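Local coordinates for CBS domain protein (Streptococcus pneumoniae serotype 4, PDB 7LZG) that is of unknown function but, as a protein with paired CBS domains, may sense an adenosine-containing ligand, at residues Glu17-Leu21 / Asp102-Thr106; Phe9-Leu13 / Ala139-Leu143. All blocks are in the same frame, centred on the assembly; numbering follows the deposited sequence.

Overall arrangement
Contacts 1 and 2 show how two consecutive N-terminal helices pack against a CBS region. Helix 17-20 packs on residues 102-106 in contact 1, and helix 4-14 packs on residues 139-143 in contact 2. Their centres are 11 Å apart, and they meet where F20 packs against the L13 backbone and I105 against E10. Contact 1 is partly buried and mixes a carboxylate with apolar groups; contact 2 is buried and almost wholly apolar. Both reach the second subunit, but contact 2 does so far more extensively, through a pair of F9 rings among others.

Contact 1. Residues Glu17-Leu21 / Asp102-Thr106; sequences EETFL and DFTIT
E17 and I105 form the closest backbone pair between 17-21 and 102-106, with their CA atoms 9.7 Å apart, a spacing that only side chains can span. F103 does most of the spanning. Its CG lies between the backbone N and the carbonyl carbon (chi1 55°), and the ring points toward the short helix 17-20, where three residues meet it. The carboxylate of E17 approaches the ring from the opposite direction. Its OE1 stops at the ring edge, 3.3 Å from F103 CZ, while OE2 rises from the ring plane beside F103 CE1, 3.6 Å away. The two planes are turned 34° apart. A bend at chi2 (-94°) folds the E17 chain over to this position, and the place of OE1 is consistent with weak attraction to the C-H groups of the ring rim. L21 CD2 arrives at the same edge, 3.9 Å from F103 CZ. F20 supplies the third neighbour: its CE1 lies 4.1 Å from F103 CE1, and the neighbouring F20 CZ lies 4.4 Å from I105 CD1. The F20 ring is also covered by its own helix, since the carbonyl oxygen of E17 sits above its centre. Beyond the two segments, F20 packs on I131 of strand 127-132 and I136 of helix 133-140, and I105 on L14 and on L144 of the second subunit. Strand 21-23 pairs antiparallel with strand 127-132, and F103 packs on L21 where that strand begins, an organisation consistent with a CBS domain.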
ATOM      1  N   GLU B  17       4.976  19.542  -1.071  1.00 48.76           N
ATOM      2  CA  GLU B  17       5.781  18.833  -2.063  1.00 42.43           C
ATOM      3  C   GLU B  17       6.894  18.023  -1.410  1.00 48.05           C
ATOM      4  O   GLU B  17       7.198  16.908  -1.847  1.00 49.39           O
ATOM      5  CB  GLU B  17       6.363  19.828  -3.068  1.00 55.80           C
ATOM      6  CG  GLU B  17       5.343  20.419  -4.029  1.00 61.45           C
ATOM      7  CD  GLU B  17       5.271  19.659  -5.338  1.00 61.42           C
ATOM      8  OE1 GLU B  17       6.102  18.751  -5.545  1.00 54.46           O
ATOM      9  OE2 GLU B  17       4.386  19.973  -6.163  1.00 60.92           O
ATOM     10  N   GLU B  18       7.504  18.559  -0.358  1.00 55.62           N
ATOM     11  CA  GLU B  18       8.601  17.887   0.328  1.00 57.88           C
ATOM     12  C   GLU B  18       8.132  16.758   1.239  1.00 50.82           C
ATOM     13  O   GLU B  18       8.932  16.247   2.030  1.00 56.74           O
ATOM     14  CB  GLU B  18       9.413  18.905   1.131  1.00 73.75           C
ATOM     15  CG  GLU B  18      10.098  19.954   0.270  1.00 86.06           C
ATOM     16  CD  GLU B  18      10.637  21.116   1.080  1.00109.59           C
ATOM     17  OE1 GLU B  18      10.104  21.372   2.180  1.00112.85           O
ATOM     18  OE2 GLU B  18      11.594  21.771   0.618  1.00118.37           O
ATOM     19  N   THR B  19       6.864  16.359   1.149  1.00 48.46           N
ATOM     20  CA  THR B  19       6.328  15.255   1.934  1.00 44.94           C
ATOM     21  C   THR B  19       5.885  14.088   1.067  1.00 48.33           C
ATOM     22  O   THR B  19       6.342  12.957   1.279  1.00 41.11           O
ATOM     23  CB  THR B  19       5.150  15.739   2.797  1.00 39.73           C
ATOM     24  OG1 THR B  19       5.618  16.694   3.758  1.00 48.10           O
ATOM     25  CG2 THR B  19       4.502  14.568   3.524  1.00 33.34           C
ATOM     26  N   PHE B  20       5.007  14.327   0.089  1.00 43.09           N
ATOM     27  CA  PHE B  20       4.542  13.239  -0.761  1.00 33.57           C
ATOM     28  C   PHE B  20       5.527  12.891  -1.867  1.00 33.15           C
ATOM     29  O   PHE B  20       5.466  11.779  -2.403  1.00 34.81           O
ATOM     30  CB  PHE B  20       3.170  13.572  -1.361  1.00 32.05           C
ATOM     31  CG  PHE B  20       3.122  14.869  -2.130  1.00 32.00           C
ATOM     32  CD1 PHE B  20       3.611  14.948  -3.425  1.00 31.10           C
ATOM     33  CD2 PHE B  20       2.548  15.996  -1.569  1.00 32.07           C
ATOM     34  CE1 PHE B  20       3.554  16.133  -4.134  1.00 30.07           C
ATOM     35  CE2 PHE B  20       2.486  17.186  -2.276  1.00 34.30           C
ATOM     36  CZ  PHE B  20       2.990  17.253  -3.559  1.00 32.89           C
ATOM     37  N   LEU B  21       6.428  13.805  -2.220  1.00 33.43           N
ATOM     38  CA  LEU B  21       7.428  13.567  -3.254  1.00 34.76           C
ATOM     39  C   LEU B  21       8.749  13.222  -2.580  1.00 36.34           C
ATOM     40  O   LEU B  21       9.394  14.090  -1.982  1.00 37.54           O
ATOM     41  CB  LEU B  21       7.579  14.783  -4.164  1.00 36.05           C
ATOM     42  CG  LEU B  21       8.614  14.651  -5.282  1.00 31.91           C
ATOM     43  CD1 LEU B  21       8.256  13.498  -6.202  1.00 26.74           C
ATOM     44  CD2 LEU B  21       8.724  15.949  -6.064  1.00 32.87           C
ATOM     45  N   ASP B 102       7.031  17.863 -13.984  1.00 69.27           N
ATOM     46  CA  ASP B 102       6.059  18.938 -14.182  1.00 71.26           C
ATOM     47  C   ASP B 102       4.637  18.404 -14.021  1.00 64.76           C
ATOM     48  O   ASP B 102       3.787  18.513 -14.906  1.00 65.82           O
ATOM     49  CB  ASP B 102       6.260  19.579 -15.553  1.00 77.30           C
ATOM     50  CG  ASP B 102       7.696  19.992 -15.798  1.00 85.16           C
ATOM     51  OD1 ASP B 102       8.349  20.466 -14.844  1.00 86.38           O
ATOM     52  OD2 ASP B 102       8.174  19.840 -16.943  1.00 86.29           O
ATOM     53  N   PHE B 103       4.388  17.810 -12.859  1.00 52.19           N
ATOM     54  CA  PHE B 103       3.100  17.208 -12.555  1.00 50.65           C
ATOM     55  C   PHE B 103       2.186  18.209 -11.860  1.00 48.61           C
ATOM     56  O   PHE B 103       2.642  19.101 -11.139  1.00 51.12           O
ATOM     57  CB  PHE B 103       3.279  15.973 -11.670  1.00 46.22           C
ATOM     58  CG  PHE B 103       4.051  16.241 -10.405  1.00 41.94           C
ATOM     59  CD1 PHE B 103       3.405  16.666  -9.256  1.00 37.00           C
ATOM     60  CD2 PHE B 103       5.424  16.067 -10.368  1.00 44.28           C
ATOM     61  CE1 PHE B 103       4.113  16.915  -8.096  1.00 32.58           C
ATOM     62  CE2 PHE B 103       6.137  16.313  -9.211  1.00 40.45           C
ATOM     63  CZ  PHE B 103       5.481  16.737  -8.073  1.00 31.16           C
ATOM     64  N   THR B 104       0.887  18.049 -12.082  1.00 38.41           N
ATOM     65  CA  THR B 104      -0.122  18.813 -11.366  1.00 44.30           C
ATOM     66  C   THR B 104      -0.721  17.953 -10.260  1.00 45.43           C
ATOM     67  O   THR B 104      -0.729  16.722 -10.343  1.00 45.39           O
ATOM     68  CB  THR B 104      -1.226  19.301 -12.309  1.00 42.84           C
ATOM     69  OG1 THR B 104      -1.958  18.180 -12.819  1.00 44.42           O
ATOM     70  CG2 THR B 104      -0.627  20.079 -13.472  1.00 47.58           C
ATOM     71  N   ILE B 105      -1.212  18.616  -9.210  1.00 45.55           N
ATOM     72  CA  ILE B 105      -1.796  17.890  -8.086  1.00 33.55           C
ATOM     73  C   ILE B 105      -3.027  17.113  -8.538  1.00 34.88           C
ATOM     74  O   ILE B 105      -3.271  15.987  -8.085  1.00 40.13           O
ATOM     75  CB  ILE B 105      -2.117  18.859  -6.931  1.00 29.19           C
ATOM     76  CG1 ILE B 105      -0.982  18.873  -5.903  1.00 28.49           C
ATOM     77  CG2 ILE B 105      -3.422  18.489  -6.246  1.00 32.97           C
ATOM     78  CD1 ILE B 105       0.354  19.309  -6.456  1.00 35.02           C
ATOM     79  N   THR B 106      -3.806  17.687  -9.460  1.00 38.76           N
ATOM     80  CA  THR B 106      -5.032  17.034  -9.907  1.00 41.88           C
ATOM     81  C   THR B 106      -4.746  15.733 -10.650  1.00 39.89           C
ATOM     82  O   THR B 106      -5.549  14.795 -10.580  1.00 36.86           O
ATOM     83  CB  THR B 106      -5.842  17.983 -10.790  1.00 38.51           C
ATOM     84  OG1 THR B 106      -5.197  18.124 -12.062  1.00 44.25           O
ATOM     85  CG2 THR B 106      -5.952  19.352 -10.135  1.00 36.35           C
TER

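Contact 2. Residues Phe9-Leu13 / Ala139-Leu143; sequences FETFL and AVNAL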
ATOM      1  N   PHE B   9      -7.689  23.728  -1.114  1.00 26.48           N
ATOM      2  CA  PHE B   9      -7.097  22.438  -0.777  1.00 27.33           C
ATOM      3  C   PHE B   9      -5.871  22.150  -1.634  1.00 27.59           C
ATOM      4  O   PHE B   9      -4.873  21.615  -1.137  1.00 27.38           O
ATOM      5  CB  PHE B   9      -8.136  21.330  -0.932  1.00 23.68           C
ATOM      6  CG  PHE B   9      -7.670  19.992  -0.441  1.00 24.24           C
ATOM      7  CD1 PHE B   9      -7.721  19.681   0.908  1.00 30.52           C
ATOM      8  CD2 PHE B   9      -7.185  19.044  -1.325  1.00 28.98           C
ATOM      9  CE1 PHE B   9      -7.293  18.450   1.367  1.00 32.66           C
ATOM     10  CE2 PHE B   9      -6.755  17.810  -0.873  1.00 31.54           C
ATOM     11  CZ  PHE B   9      -6.809  17.513   0.475  1.00 34.45           C
ATOM     12  N   GLU B  10      -5.926  22.496  -2.922  1.00 27.44           N
ATOM     13  CA  GLU B  10      -4.775  22.270  -3.790  1.00 25.98           C
ATOM     14  C   GLU B  10      -3.609  23.173  -3.405  1.00 25.05           C
ATOM     15  O   GLU B  10      -2.449  22.750  -3.459  1.00 24.54           O
ATOM     16  CB  GLU B  10      -5.164  22.483  -5.251  1.00 31.27           C
ATOM     17  CG  GLU B  10      -4.029  22.224  -6.228  1.00 33.70           C
ATOM     18  CD  GLU B  10      -4.478  22.266  -7.673  1.00 44.03           C
ATOM     19  OE1 GLU B  10      -5.668  22.552  -7.921  1.00 52.79           O
ATOM     20  OE2 GLU B  10      -3.636  22.010  -8.561  1.00 43.80           O
ATOM     21  N   THR B  11      -3.898  24.418  -3.017  1.00 28.29           N
ATOM     22  CA  THR B  11      -2.844  25.305  -2.532  1.00 24.78           C
ATOM     23  C   THR B  11      -2.135  24.702  -1.328  1.00 26.92           C
ATOM     24  O   THR B  11      -0.908  24.793  -1.209  1.00 25.80           O
ATOM     25  CB  THR B  11      -3.425  26.672  -2.169  1.00 23.46           C
ATOM     26  OG1 THR B  11      -4.164  27.191  -3.281  1.00 29.50           O
ATOM     27  CG2 THR B  11      -2.312  27.644  -1.813  1.00 22.61           C
ATOM     28  N   PHE B  12      -2.895  24.075  -0.427  1.00 24.05           N
ATOM     29  CA  PHE B  12      -2.288  23.430   0.732  1.00 23.65           C
ATOM     30  C   PHE B  12      -1.393  22.272   0.308  1.00 25.81           C
ATOM     31  O   PHE B  12      -0.234  22.182   0.731  1.00 29.06           O
ATOM     32  CB  PHE B  12      -3.377  22.952   1.693  1.00 24.21           C
ATOM     33  CG  PHE B  12      -2.882  21.991   2.732  1.00 26.10           C
ATOM     34  CD1 PHE B  12      -2.159  22.442   3.822  1.00 29.45           C
ATOM     35  CD2 PHE B  12      -3.135  20.634   2.616  1.00 25.15           C
ATOM     36  CE1 PHE B  12      -1.697  21.558   4.778  1.00 31.67           C
ATOM     37  CE2 PHE B  12      -2.677  19.746   3.566  1.00 26.80           C
ATOM     38  CZ  PHE B  12      -1.955  20.208   4.650  1.00 30.09           C
ATOM     39  N   LEU B  13      -1.917  21.374  -0.532  1.00 26.22           N
ATOM     40  CA  LEU B  13      -1.127  20.232  -0.985  1.00 26.28           C
ATOM     41  C   LEU B  13       0.092  20.672  -1.782  1.00 29.31           C
ATOM     42  O   LEU B  13       1.145  20.026  -1.712  1.00 32.38           O
ATOM     43  CB  LEU B  13      -1.996  19.288  -1.818  1.00 25.25           C
ATOM     44  CG  LEU B  13      -2.327  17.933  -1.186  1.00 26.14           C
ATOM     45  CD1 LEU B  13      -3.087  18.113   0.115  1.00 31.27           C
ATOM     46  CD2 LEU B  13      -3.116  17.069  -2.155  1.00 29.10           C
ATOM     47  N   ALA B 139       0.701  13.998   3.895  1.00 27.55           N
ATOM     48  CA  ALA B 139       0.530  15.414   3.595  1.00 27.93           C
ATOM     49  C   ALA B 139      -0.776  15.941   4.172  1.00 26.04           C
ATOM     50  O   ALA B 139      -0.798  16.995   4.817  1.00 26.72           O
ATOM     51  CB  ALA B 139       0.588  15.643   2.085  1.00 26.56           C
ATOM     52  N   VAL B 140      -1.878  15.222   3.950  1.00 24.44           N
ATOM     53  CA  VAL B 140      -3.165  15.651   4.488  1.00 25.49           C
ATOM     54  C   VAL B 140      -3.269  15.433   5.987  1.00 32.30           C
ATOM     55  O   VAL B 140      -4.163  16.001   6.625  1.00 35.65           O
ATOM     56  CB  VAL B 140      -4.329  14.933   3.775  1.00 22.41           C
ATOM     57  CG1 VAL B 140      -4.216  15.108   2.269  1.00 20.67           C
ATOM     58  CG2 VAL B 140      -4.364  13.465   4.153  1.00 28.34           C
ATOM     59  N   ASN B 141      -2.380  14.626   6.571  1.00 30.41           N
ATOM     60  CA  ASN B 141      -2.343  14.497   8.022  1.00 28.24           C
ATOM     61  C   ASN B 141      -1.772  15.734   8.701  1.00 32.44           C
ATOM     62  O   ASN B 141      -1.847  15.835   9.930  1.00 39.18           O
ATOM     63  CB  ASN B 141      -1.541  13.260   8.426  1.00 31.91           C
ATOM     64  CG  ASN B 141      -2.410  12.025   8.556  1.00 37.38           C
ATOM     65  OD1 ASN B 141      -2.846  11.674   9.652  1.00 45.65           O
ATOM     66  ND2 ASN B 141      -2.676  11.364   7.435  1.00 38.53           N
ATOM     67  N   ALA B 142      -1.203  16.670   7.936  1.00 27.77           N
ATOM     68  CA  ALA B 142      -0.838  17.964   8.494  1.00 33.28           C
ATOM     69  C   ALA B 142      -2.064  18.770   8.903  1.00 36.83           C
ATOM     70  O   ALA B 142      -1.934  19.723   9.679  1.00 41.88           O
ATOM     71  CB  ALA B 142       0.000  18.757   7.491  1.00 30.20           C
ATOM     72  N   LEU B 143      -3.241  18.414   8.392  1.00 37.48           N
ATOM     73  CA  LEU B 143      -4.498  19.021   8.802  1.00 37.10           C
ATOM     74  C   LEU B 143      -5.145  18.301   9.976  1.00 43.98           C
ATOM     75  O   LEU B 143      -6.159  18.780  10.492  1.00 48.74           O
ATOM     76  CB  LEU B 143      -5.484  19.044   7.627  1.00 35.93           C
ATOM     77  CG  LEU B 143      -5.066  19.774   6.349  1.00 25.17           C
ATOM     78  CD1 LEU B 143      -6.118  19.600   5.263  1.00 19.95           C
ATOM     79  CD2 LEU B 143      -4.824  21.246   6.629  1.00 36.83           C
TER
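The backbones of F9-L13 and A139-L143 come nearest at L13 and A139, whose CA atoms are 6.9 Å apart; from there the chains spread, and F12 fills the widening gap. F12 is a worked case of one ring using face and rim together. With CG anti to the backbone N (chi1 166°), the ring projects from helix 4-14 across to the 3-10 turn 141-143 and the residues before it. L143 comes from the opposite direction and lays its branched end over one face: CD2 is 3.8 Å from the ring centroid, 20° off the normal, in a CH-pi contact, while CG is 3.6 Å from F12 CZ. The rim of the ring meets different neighbours. The methyl of A142 lies in the ring plane, 3.7 Å from F12 CZ, and the carbonyl oxygen of A139 is 3.4 Å from that same CZ. Besides lying near the ring edge, this oxygen accepts the backbone N-H of A142. Beside the ring, V140 CG1 is shared by two side chains, L13 CD1 at 3.9 Å and F9 CZ at 4.0 Å, and L143 CD1 touches F9 obliquely. F9 continues across the dimer, its ring meeting F9 of the second subunit, while N141 points away from 9-13, with its ND2 hydrogen-bonded to the L109 carbonyl oxygen of that subunit. The chemistry implies a buried hydrophobic joint: dispersion and the weak polarity of one aromatic rim join the N-terminal helix to residues 139-143, and the same apolar patch runs on into the dimer interface.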